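Local coordinates for BH2851 (PDB 2GFG), which is of unknown function but, as a CYTH-domain barrel protein and putative adenylate cyclase, probably acts on a triphosphate or other phosphorylated substrate, at residues A[10-15]-A[163-168]; A[20-25]-A[136-141]; A[39-44]-A[89-94]; A[64-69]-A[95-100]. All blocks are in the same frame, centred on the assembly; numbering follows the deposited sequence.

Interaction 1 of 4, residues A[10-15]-A[163-168]; sequences RKTLVS and VTFQEI. With EDO (1,2-ethanediol), chain I.
Arg10 lays the base of its side chain on the ring of Phe165. Its CB stands 3.8 Å from the ring centroid and 26° off the ring normal, a CH-pi contact over the face. Lys11 N sits above the same face, 3.7 Å from the ring plane toward its rim, while Thr12 CG2 comes to the edge, 3.8 Å from Phe165 CZ. One ring thus spans three consecutive strand residues, a role for which a large flat side chain is well suited. Phe165 reaches the strand because its chi1 of -167° swings CG opposite the backbone N.

Farther out, Arg10 bends at chi2, which carries its guanidinium away from the ring, to a salt bridge with Glu158 and a hydrogen bond with Thr162, both on the same helix. A long arginine can therefore lay its CB on the ring and bond the helix through its charged end. Thr12 OG1 is satisfied by Leu13 O at 3.2 Å and by Val177 N. Clear of the ring, Thr164 OG1 accepts from O1 of an ethanediol, probably left from crystallisation, at 3.2 Å.

Strand 10-14 and helix 163-168 run at 27°, their axes 9.2 Å apart, with Phe153 of strand 146-155 also against Phe165. Lys11, the lysine of the ExExK signature, leaves from the other side of the strand, consistent with the CYTH barrel, whose helices pack outside a polar tunnel.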
# COMPACT_ATOMS: atom_id res chain seq x y z
N ARG A 10 10.93 2.75 0.94
CA ARG A 10 11.87 1.81 0.30
C ARG A 10 11.36 0.40 0.55
O ARG A 10 10.80 0.12 1.59
CB ARG A 10 13.28 1.97 0.86
CG ARG A 10 13.90 3.36 0.63
CD ARG A 10 14.13 3.66 -0.86
NE ARG A 10 14.73 4.98 -1.08
CZ ARG A 10 14.07 6.15 -1.05
NH1 ARG A 10 12.76 6.19 -0.79
NH2 ARG A 10 14.72 7.29 -1.26
N LYS A 11 11.61 -0.50 -0.39
CA LYS A 11 10.93 -1.81 -0.41
C LYS A 11 11.71 -2.87 -1.16
O LYS A 11 12.42 -2.56 -2.10
CB LYS A 11 9.55 -1.66 -1.08
CG LYS A 11 9.60 -0.80 -2.36
CD LYS A 11 8.29 -0.76 -3.11
CE LYS A 11 8.39 0.22 -4.30
NZ LYS A 11 7.25 0.12 -5.24
N THR A 12 11.57 -4.12 -0.73
CA THR A 12 12.02 -5.27 -1.52
C THR A 12 11.25 -6.53 -1.14
O THR A 12 10.89 -6.72 0.03
CB THR A 12 13.56 -5.56 -1.36
OG1 THR A 12 13.95 -6.60 -2.27
CG2 THR A 12 13.90 -5.99 0.08
N LEU A 13 10.99 -7.38 -2.13
CA LEU A 13 10.41 -8.69 -1.90
C LEU A 13 11.44 -9.60 -1.28
O LEU A 13 12.65 -9.43 -1.52
CB LEU A 13 9.93 -9.31 -3.22
CG LEU A 13 8.77 -8.61 -3.93
CD1 LEU A 13 8.68 -9.05 -5.38
CD2 LEU A 13 7.46 -8.87 -3.21
N VAL A 14 10.98 -10.56 -0.49
CA VAL A 14 11.85 -11.56 0.13
C VAL A 14 11.21 -12.94 0.06
O VAL A 14 10.02 -13.07 -0.22
CB VAL A 14 12.21 -11.20 1.62
CG1 VAL A 14 13.11 -9.97 1.68
CG2 VAL A 14 10.95 -10.99 2.46
N SER A 15 12.02 -13.96 0.31
CA SER A 15 11.56 -15.34 0.31
C SER A 15 10.76 -15.62 1.55
O SER A 15 10.80 -14.84 2.51
CB SER A 15 12.74 -16.30 0.24
OG SER A 15 13.56 -16.16 1.39
N VAL A 163 19.80 5.56 2.80
CA VAL A 163 20.89 5.16 3.69
C VAL A 163 20.41 4.10 4.71
O VAL A 163 21.05 3.07 4.89
CB VAL A 163 21.48 6.39 4.45
CG1 VAL A 163 22.45 5.95 5.56
CG2 VAL A 163 22.19 7.33 3.46
N THR A 164 19.26 4.37 5.34
CA THR A 164 18.72 3.47 6.36
C THR A 164 18.32 2.11 5.76
O THR A 164 18.58 1.08 6.37
CB THR A 164 17.50 4.09 7.08
OG1 THR A 164 17.87 5.36 7.63
CG2 THR A 164 17.02 3.17 8.21
N PHE A 165 17.71 2.12 4.58
CA PHE A 165 17.25 0.87 3.94
C PHE A 165 18.42 0.02 3.45
O PHE A 165 18.39 -1.20 3.60
CB PHE A 165 16.29 1.14 2.79
CG PHE A 165 15.56 -0.10 2.33
CD1 PHE A 165 14.66 -0.76 3.18
CD2 PHE A 165 15.78 -0.63 1.05
CE1 PHE A 165 13.98 -1.92 2.76
CE2 PHE A 165 15.11 -1.79 0.63
CZ PHE A 165 14.21 -2.43 1.50
N GLN A 166 19.43 0.66 2.87
CA GLN A 166 20.65 -0.05 2.46
C GLN A 166 21.36 -0.67 3.68
O GLN A 166 21.95 -1.74 3.58
CB GLN A 166 21.61 0.88 1.70
CG GLN A 166 21.10 1.32 0.30
CD GLN A 166 20.82 0.14 -0.62
OE1 GLN A 166 21.62 -0.78 -0.73
NE2 GLN A 166 19.66 0.17 -1.29
N GLU A 167 21.28 0.02 4.82
CA GLU A 167 21.81 -0.49 6.10
C GLU A 167 21.04 -1.75 6.55
O GLU A 167 21.63 -2.72 7.00
CB GLU A 167 21.77 0.61 7.18
CG GLU A 167 22.23 0.16 8.59
CD GLU A 167 21.09 -0.36 9.48
OE1 GLU A 167 20.10 0.36 9.67
OE2 GLU A 167 21.23 -1.48 10.02
N ILE A 168 19.70 -1.70 6.43
CA ILE A 168 18.84 -2.86 6.77
C ILE A 168 19.19 -4.09 5.92
O ILE A 168 19.33 -5.19 6.44
CB ILE A 168 17.31 -2.51 6.61
CG1 ILE A 168 16.88 -1.49 7.65
CG2 ILE A 168 16.42 -3.80 6.74
CD1 ILE A 168 15.58 -0.77 7.32
C1 EDO I . 15.68 7.96 8.47
O1 EDO I . 15.95 7.02 9.53
C2 EDO I . 14.17 8.09 8.20
O2 EDO I . 13.91 8.75 6.93

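Interaction 2 of 4, residues A[20-25]-A[136-141]; sequences KRLISQ and LCLDHS
Leu138 divides its two methyl groups between Leu22 and Ile23, and these purely apolar touches make up the whole contact. CD1 of Leu138 meets Ile23 CG1 at 4.0 Å, and CD2 of Leu138 meets Leu22 CD1 at 4.2 Å. In both pairs the side chains cross at a slant, and the methyls of Leu138 meet a methylene of Ile23 and a methyl of Leu22 at ordinary van der Waals separation. Leu138 holds CG anti to its carbonyl carbon (chi1 -75°), which sends the fork toward the helix. The branched aliphatic residues suit a place where a helix must rest on a strand with no polar group to satisfy. Only 116 Å² is buried, a small patch, and the nearest backbones, at Ile23 and Leu138, keep their CA atoms 8.0 Å apart.

Polar bonding stays on the flanks. Arg21 NH1 gives a weak, bent bond to Gln25 OE1, one helical turn on (3.0 Å, 123° at the hydrogen), and its NH2 reaches Phe172 O. Asp139, whose CB leaves the strand on the side away from the helix, forms salt bridges with Lys182 and Arg126, so successive strand residues serve an oily and a charged environment.

Helix 16-25 thus lies against one side of the barrel wall. Phe19 of the same helix and Ile28 just beyond it also pack on Leu138, the loop residues Phe172 and Ile174 cover Leu22, and strand 134-143 is hydrogen-bonded between strands 117-131 and 146-155.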
# COMPACT_ATOMS: atom_id res chain seq x y z
N LYS A 20 10.52 -15.34 7.39
CA LYS A 20 10.40 -16.07 8.67
C LYS A 20 11.63 -15.83 9.58
O LYS A 20 11.50 -15.78 10.82
CB LYS A 20 10.23 -17.57 8.39
CG LYS A 20 9.82 -18.37 9.58
CD LYS A 20 9.65 -19.85 9.21
CE LYS A 20 9.44 -20.70 10.44
NZ LYS A 20 10.65 -20.72 11.31
N ARG A 21 12.81 -15.69 8.97
CA ARG A 21 14.04 -15.39 9.72
C ARG A 21 14.01 -13.97 10.29
O ARG A 21 14.45 -13.73 11.42
CB ARG A 21 15.28 -15.57 8.83
CG ARG A 21 16.62 -15.35 9.56
CD ARG A 21 17.82 -15.70 8.68
NE ARG A 21 17.81 -14.99 7.39
CZ ARG A 21 18.11 -13.69 7.22
NH1 ARG A 21 18.41 -12.91 8.26
NH2 ARG A 21 18.08 -13.17 5.99
N LEU A 22 13.51 -13.02 9.49
CA LEU A 22 13.40 -11.61 9.90
C LEU A 22 12.42 -11.42 11.05
O LEU A 22 12.63 -10.57 11.90
CB LEU A 22 13.00 -10.72 8.72
CG LEU A 22 14.10 -10.40 7.70
CD1 LEU A 22 13.50 -9.81 6.46
CD2 LEU A 22 15.14 -9.44 8.31
N ILE A 23 11.32 -12.19 11.03
CA ILE A 23 10.35 -12.19 12.14
C ILE A 23 11.04 -12.60 13.44
O ILE A 23 10.83 -11.98 14.48
CB ILE A 23 9.15 -13.16 11.86
CG1 ILE A 23 8.27 -12.63 10.74
CG2 ILE A 23 8.30 -13.37 13.14
CD1 ILE A 23 7.27 -13.66 10.20
N SER A 24 11.87 -13.66 13.35
CA SER A 24 12.61 -14.16 14.51
C SER A 24 13.67 -13.17 15.03
O SER A 24 13.71 -12.86 16.22
CB SER A 24 13.28 -15.50 14.17
OG SER A 24 14.02 -16.00 15.26
N GLN A 25 14.50 -12.66 14.12
CA GLN A 25 15.65 -11.79 14.51
C GLN A 25 15.21 -10.40 15.00
O GLN A 25 15.83 -9.84 15.91
CB GLN A 25 16.64 -11.66 13.36
CG GLN A 25 17.38 -12.96 13.10
CD GLN A 25 18.37 -12.85 11.97
OE1 GLN A 25 18.26 -11.99 11.10
NE2 GLN A 25 19.35 -13.75 11.97
N LEU A 136 9.54 0.23 9.96
CA LEU A 136 9.86 -0.94 9.14
C LEU A 136 8.68 -1.89 9.13
O LEU A 136 8.25 -2.35 10.18
CB LEU A 136 11.10 -1.65 9.70
CG LEU A 136 11.65 -2.85 8.93
CD1 LEU A 136 12.16 -2.43 7.55
CD2 LEU A 136 12.75 -3.49 9.72
N CYS A 137 8.14 -2.17 7.94
CA CYS A 137 6.96 -3.05 7.81
C CYS A 137 7.32 -4.43 7.22
O CYS A 137 8.06 -4.51 6.24
CB CYS A 137 5.90 -2.38 6.91
SG CYS A 137 5.33 -0.75 7.49
N LEU A 138 6.81 -5.51 7.84
CA LEU A 138 6.90 -6.88 7.26
C LEU A 138 5.54 -7.28 6.73
O LEU A 138 4.61 -7.50 7.50
CB LEU A 138 7.38 -7.89 8.31
CG LEU A 138 8.88 -7.87 8.68
CD1 LEU A 138 9.13 -8.81 9.83
CD2 LEU A 138 9.75 -8.24 7.51
N ASP A 139 5.44 -7.43 5.40
CA ASP A 139 4.15 -7.67 4.72
C ASP A 139 4.09 -9.03 4.07
O ASP A 139 4.83 -9.31 3.12
CB ASP A 139 3.93 -6.62 3.63
CG ASP A 139 3.65 -5.25 4.19
OD1 ASP A 139 3.54 -5.10 5.42
OD2 ASP A 139 3.53 -4.31 3.38
N HIS A 140 3.16 -9.86 4.54
CA HIS A 140 2.82 -11.11 3.88
C HIS A 140 1.47 -10.90 3.20
O HIS A 140 0.45 -10.64 3.88
CB HIS A 140 2.76 -12.25 4.92
CG HIS A 140 2.20 -13.54 4.38
ND1 HIS A 140 1.47 -14.41 5.16
CD2 HIS A 140 2.23 -14.08 3.14
CE1 HIS A 140 1.10 -15.45 4.42
NE2 HIS A 140 1.53 -15.26 3.19
N SER A 141 1.46 -10.95 1.87
CA SER A 141 0.26 -10.65 1.08
C SER A 141 -0.23 -11.85 0.31
O SER A 141 0.56 -12.68 -0.12
CB SER A 141 0.55 -9.50 0.10
OG SER A 141 0.97 -8.34 0.79

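Interaction 3 of 4, residues A[39-44]-A[89-94]; sequences HYFETD and KLALES
The rings of His39 and Phe41, two residues apart on the strand, both receive the branched end of Leu92. Leu92 CD1 lies over one face of the imidazole, while CD2 of the same leucine fits against the base of the histidine, 3.4 Å from His39 CB and 3.5 Å from His39 CG. That CD2 methyl also touches Phe41 CZ at 3.7 Å, so one methyl fills the corner formed by the two aromatic side chains. At the edge of the Phe41 ring, near its plane, comes the carbonyl oxygen of Ala91, 3.5 Å from Phe41 CE1; the weakly positive ring hydrogens there suit an oxygen neighbour. Phe41 CZ further meets Ala91 CB at 4.3 Å, and the small alanine allows the helix backbone to come close to the ring.

Leu92 crosses both His39 and Phe41 at about a right angle. Its CB does not aim straight at the strand, and it is the torsions (chi1 -69°, chi2 160°) that bring CD2 back over it. Cut back to an alanine, Phe41 would probably leave a gap beneath the helix, with Leu92 CD2 and Ala91 losing their aromatic wall and Phe97 its edge-to-face partner.

Strand 39-42 and helix 89-94 cross at 58°, their axes 10.3 Å apart. Strand 34-42 is hydrogen-bonded between strands 54-60 and 117-131; Ile57 supports Phe41 and Ala91, and His118 borders His39 and Leu92. Tyr40, pointing away from helix 85-94, meets Phe186 of helix 182-190.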
# COMPACT_ATOMS: atom_id res chain seq x y z
N HIS A 39 -8.89 -3.10 -1.33
CA HIS A 39 -9.79 -3.21 -2.47
C HIS A 39 -9.39 -2.17 -3.48
O HIS A 39 -9.46 -0.98 -3.20
CB HIS A 39 -11.23 -3.00 -2.04
CG HIS A 39 -11.70 -3.97 -1.01
ND1 HIS A 39 -12.29 -5.18 -1.34
CD2 HIS A 39 -11.67 -3.93 0.35
CE1 HIS A 39 -12.60 -5.83 -0.23
NE2 HIS A 39 -12.24 -5.09 0.80
N TYR A 40 -8.98 -2.61 -4.67
CA TYR A 40 -8.43 -1.70 -5.69
C TYR A 40 -9.46 -1.25 -6.70
O TYR A 40 -10.32 -2.01 -7.11
CB TYR A 40 -7.26 -2.36 -6.41
CG TYR A 40 -6.15 -2.77 -5.48
CD1 TYR A 40 -5.59 -1.85 -4.58
CD2 TYR A 40 -5.64 -4.06 -5.50
CE1 TYR A 40 -4.57 -2.22 -3.71
CE2 TYR A 40 -4.61 -4.45 -4.63
CZ TYR A 40 -4.08 -3.51 -3.73
OH TYR A 40 -3.07 -3.88 -2.87
N PHE A 41 -9.35 0.03 -7.10
CA PHE A 41 -10.24 0.61 -8.08
C PHE A 41 -9.44 1.15 -9.26
O PHE A 41 -8.36 1.71 -9.09
CB PHE A 41 -11.06 1.73 -7.45
CG PHE A 41 -11.99 1.26 -6.39
CD1 PHE A 41 -13.32 0.99 -6.68
CD2 PHE A 41 -11.53 1.04 -5.10
CE1 PHE A 41 -14.19 0.53 -5.69
CE2 PHE A 41 -12.40 0.58 -4.10
CZ PHE A 41 -13.73 0.32 -4.41
N GLU A 42 -9.99 0.97 -10.45
CA GLU A 42 -9.33 1.38 -11.66
C GLU A 42 -10.33 1.35 -12.82
O GLU A 42 -11.36 0.68 -12.75
CB GLU A 42 -8.12 0.45 -11.94
CG GLU A 42 -7.28 0.77 -13.18
CD GLU A 42 -6.68 2.17 -13.17
OE1 GLU A 42 -7.43 3.15 -13.40
OE2 GLU A 42 -5.44 2.29 -13.06
N THR A 43 -10.06 2.16 -13.85
CA THR A 43 -10.85 2.15 -15.09
C THR A 43 -10.42 0.99 -15.99
O THR A 43 -9.36 0.40 -15.78
CB THR A 43 -10.70 3.49 -15.89
OG1 THR A 43 -9.33 3.67 -16.28
CG2 THR A 43 -11.14 4.68 -15.03
N ASP A 44 -11.24 0.67 -16.99
CA ASP A 44 -10.92 -0.44 -17.93
C ASP A 44 -9.58 -0.22 -18.64
O ASP A 44 -8.76 -1.14 -18.74
CB ASP A 44 -12.05 -0.59 -18.98
CG ASP A 44 -13.31 -1.27 -18.40
OD1 ASP A 44 -13.39 -1.46 -17.16
OD2 ASP A 44 -14.21 -1.61 -19.20
N LYS A 89 -19.20 -0.15 1.15
CA LYS A 89 -19.98 -1.17 0.43
C LYS A 89 -20.58 -0.63 -0.88
O LYS A 89 -20.53 -1.30 -1.92
CB LYS A 89 -21.09 -1.72 1.34
CG LYS A 89 -21.76 -2.99 0.81
CD LYS A 89 -22.31 -3.88 1.95
CE LYS A 89 -23.62 -3.35 2.50
NZ LYS A 89 -24.79 -3.81 1.70
N LEU A 90 -21.15 0.59 -0.83
CA LEU A 90 -21.66 1.27 -2.04
C LEU A 90 -20.59 1.42 -3.11
O LEU A 90 -20.86 1.20 -4.29
CB LEU A 90 -22.23 2.65 -1.70
CG LEU A 90 -23.68 2.67 -1.26
CD1 LEU A 90 -23.99 3.97 -0.56
CD2 LEU A 90 -24.62 2.45 -2.47
N ALA A 91 -19.40 1.84 -2.69
CA ALA A 91 -18.26 2.00 -3.61
C ALA A 91 -17.86 0.66 -4.22
O ALA A 91 -17.69 0.55 -5.43
CB ALA A 91 -17.07 2.64 -2.88
N LEU A 92 -17.75 -0.36 -3.37
CA LEU A 92 -17.33 -1.70 -3.80
C LEU A 92 -18.35 -2.38 -4.70
O LEU A 92 -17.98 -2.97 -5.70
CB LEU A 92 -17.06 -2.60 -2.58
CG LEU A 92 -15.84 -2.22 -1.75
CD1 LEU A 92 -15.93 -2.82 -0.32
CD2 LEU A 92 -14.59 -2.66 -2.42
N GLU A 93 -19.64 -2.26 -4.36
CA GLU A 93 -20.71 -3.01 -5.06
C GLU A 93 -21.28 -2.29 -6.28
O GLU A 93 -21.70 -2.94 -7.25
CB GLU A 93 -21.84 -3.35 -4.09
CG GLU A 93 -21.43 -4.31 -2.98
CD GLU A 93 -22.57 -4.64 -2.00
OE1 GLU A 93 -23.57 -3.87 -1.93
OE2 GLU A 93 -22.45 -5.65 -1.27
N SER A 94 -21.34 -0.95 -6.23
CA SER A 94 -22.03 -0.17 -7.27
C SER A 94 -21.22 1.03 -7.81
O SER A 94 -21.76 1.88 -8.51
CB SER A 94 -23.39 0.31 -6.75
OG SER A 94 -23.22 1.17 -5.64

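Interaction 4 of 4, residues A[64-69]-A[95-100]; sequences FTFTLK and AHFPSG
Phe66, whose ring meets Phe97, is tied through its backbone to Gln81, and the side-chain NE2 of that same glutamine hydrogen-bonds Ser99 O. Gln81 thereby bridges strand 64-69 and the loop 95-100, whose direct contact is entirely apolar. A glutamine suits the post, being long enough to reach from strand 76-83, the neighbour of strand 63-71, to a loop carbonyl.

The two phenylalanine rings lie in almost parallel planes, 5° apart, yet are slid so far that they barely overlap: their centroids are 5.6 Å apart. Contact is made by Phe66 CZ, 3.4 Å from Phe97 CD1 and 4.0 Å from Phe97 CE1. The side chains themselves cross at about a right angle. In Phe66 a chi1 of -164° sets CG across from the backbone N, which extends the ring away from the strand and brings CZ, its far end, to the loop. Pro98 adds a second, looser touch, its CD 4.3 Å from Phe66 CE2; a rigid proline ring fills the place beside Phe97 without any side-chain polar group to satisfy.

Around the pair, Leu55 and Ile57 back Phe66 on the barrel, Val102 reaches it from helix 101-108, and Phe97 packs on Met103. Were Phe66 a serine, Phe97 CD1 and the proline ring would probably lose the ring they pack on, opening a gap between strand and loop, and a hydroxyl would be placed among apolar neighbours.

With two slid phenylalanine rings and a proline as its surfaces, the contact depends on shape and burial of apolar surface, while directional bonding falls to Gln81 beside it.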
# COMPACT_ATOMS: atom_id res chain seq x y z
N PHE A 64 -12.71 1.35 7.68
CA PHE A 64 -12.52 1.52 6.24
C PHE A 64 -11.89 2.86 5.94
O PHE A 64 -12.30 3.88 6.50
CB PHE A 64 -13.86 1.41 5.52
CG PHE A 64 -14.50 0.08 5.65
CD1 PHE A 64 -15.25 -0.24 6.77
CD2 PHE A 64 -14.31 -0.90 4.66
CE1 PHE A 64 -15.83 -1.50 6.91
CE2 PHE A 64 -14.91 -2.15 4.78
CZ PHE A 64 -15.65 -2.45 5.90
N THR A 65 -10.89 2.85 5.05
CA THR A 65 -10.16 4.06 4.67
C THR A 65 -10.03 4.15 3.14
O THR A 65 -9.47 3.25 2.50
CB THR A 65 -8.76 4.09 5.30
OG1 THR A 65 -8.87 3.89 6.72
CG2 THR A 65 -8.06 5.43 5.04
N PHE A 66 -10.58 5.22 2.57
CA PHE A 66 -10.49 5.51 1.14
C PHE A 66 -9.19 6.26 0.91
O PHE A 66 -8.95 7.28 1.54
CB PHE A 66 -11.70 6.37 0.73
CG PHE A 66 -11.97 6.44 -0.78
CD1 PHE A 66 -11.64 5.37 -1.65
CD2 PHE A 66 -12.73 7.51 -1.30
CE1 PHE A 66 -11.96 5.42 -3.00
CE2 PHE A 66 -13.06 7.56 -2.67
CZ PHE A 66 -12.68 6.53 -3.51
N THR A 67 -8.33 5.75 0.01
CA THR A 67 -6.98 6.32 -0.17
C THR A 67 -6.58 6.46 -1.62
O THR A 67 -6.67 5.50 -2.40
CB THR A 67 -5.90 5.46 0.57
OG1 THR A 67 -6.11 5.55 1.97
CG2 THR A 67 -4.48 5.95 0.25
N LEU A 68 -6.18 7.68 -1.98
CA LEU A 68 -5.53 7.95 -3.26
C LEU A 68 -4.03 8.15 -3.02
O LEU A 68 -3.64 8.75 -2.01
CB LEU A 68 -6.14 9.20 -3.91
CG LEU A 68 -5.52 9.68 -5.24
CD1 LEU A 68 -5.65 8.63 -6.34
CD2 LEU A 68 -6.14 11.00 -5.68
N LYS A 69 -3.21 7.60 -3.92
CA LYS A 69 -1.76 7.88 -3.96
C LYS A 69 -1.45 8.44 -5.31
O LYS A 69 -1.81 7.83 -6.31
CB LYS A 69 -0.95 6.61 -3.76
CG LYS A 69 -1.00 6.05 -2.36
CD LYS A 69 -0.17 4.76 -2.25
CE LYS A 69 -0.22 4.18 -0.84
NZ LYS A 69 0.68 3.01 -0.67
N ALA A 95 -19.92 1.07 -7.50
CA ALA A 95 -19.03 2.16 -7.98
C ALA A 95 -19.51 3.60 -7.63
O ALA A 95 -19.18 4.57 -8.34
CB ALA A 95 -18.79 2.02 -9.50
N HIS A 96 -20.30 3.74 -6.53
CA HIS A 96 -20.74 5.05 -6.05
C HIS A 96 -19.83 5.50 -4.90
O HIS A 96 -19.85 4.91 -3.82
CB HIS A 96 -22.20 5.00 -5.60
CG HIS A 96 -23.16 4.68 -6.70
ND1 HIS A 96 -23.88 3.51 -6.74
CD2 HIS A 96 -23.51 5.38 -7.81
CE1 HIS A 96 -24.64 3.50 -7.83
NE2 HIS A 96 -24.43 4.62 -8.49
N PHE A 97 -19.03 6.54 -5.15
CA PHE A 97 -18.06 7.02 -4.17
C PHE A 97 -18.56 8.28 -3.48
O PHE A 97 -19.35 9.05 -4.06
CB PHE A 97 -16.73 7.29 -4.85
CG PHE A 97 -16.20 6.11 -5.61
CD1 PHE A 97 -15.40 5.16 -4.97
CD2 PHE A 97 -16.54 5.92 -6.95
CE1 PHE A 97 -14.92 4.04 -5.68
CE2 PHE A 97 -16.06 4.82 -7.66
CZ PHE A 97 -15.25 3.88 -7.02
N PRO A 98 -18.11 8.51 -2.22
CA PRO A 98 -18.54 9.66 -1.48
C PRO A 98 -17.73 10.90 -1.82
O PRO A 98 -16.55 10.80 -2.18
CB PRO A 98 -18.30 9.25 -0.03
CG PRO A 98 -17.14 8.36 -0.09
CD PRO A 98 -17.14 7.71 -1.45
N SER A 99 -18.37 12.07 -1.70
CA SER A 99 -17.69 13.34 -1.86
C SER A 99 -16.66 13.53 -0.75
O SER A 99 -16.79 12.95 0.34
CB SER A 99 -18.70 14.49 -1.83
OG SER A 99 -19.49 14.42 -0.66
N GLY A 100 -15.64 14.33 -1.03
CA GLY A 100 -14.54 14.55 -0.08
C GLY A 100 -13.24 14.80 -0.78
O GLY A 100 -13.21 15.00 -2.00

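All four contacts fasten outlying helices or a loop to the same closed antiparallel barrel, in two clusters on opposite sides of the chain's centre. Interactions 1 and 2 adjoin, Ile168 CD1 touching Leu136 CD1 at 3.8 Å; interactions 3 and 4 are more tightly joined, Phe97 packing on both Phe41 and Ala91. Interactions 2 and 3 are buried, whereas 1 and 4 are partly so. Chemistry does not simply follow burial: 2 is wholly aliphatic, 3 and 4 form a continuous aromatic cluster linking helix 85-94 and its following loop to strands 34-42 and 63-71, and 1 alone combines a ring contact with an arginine whose charged end bonds to the packed helix.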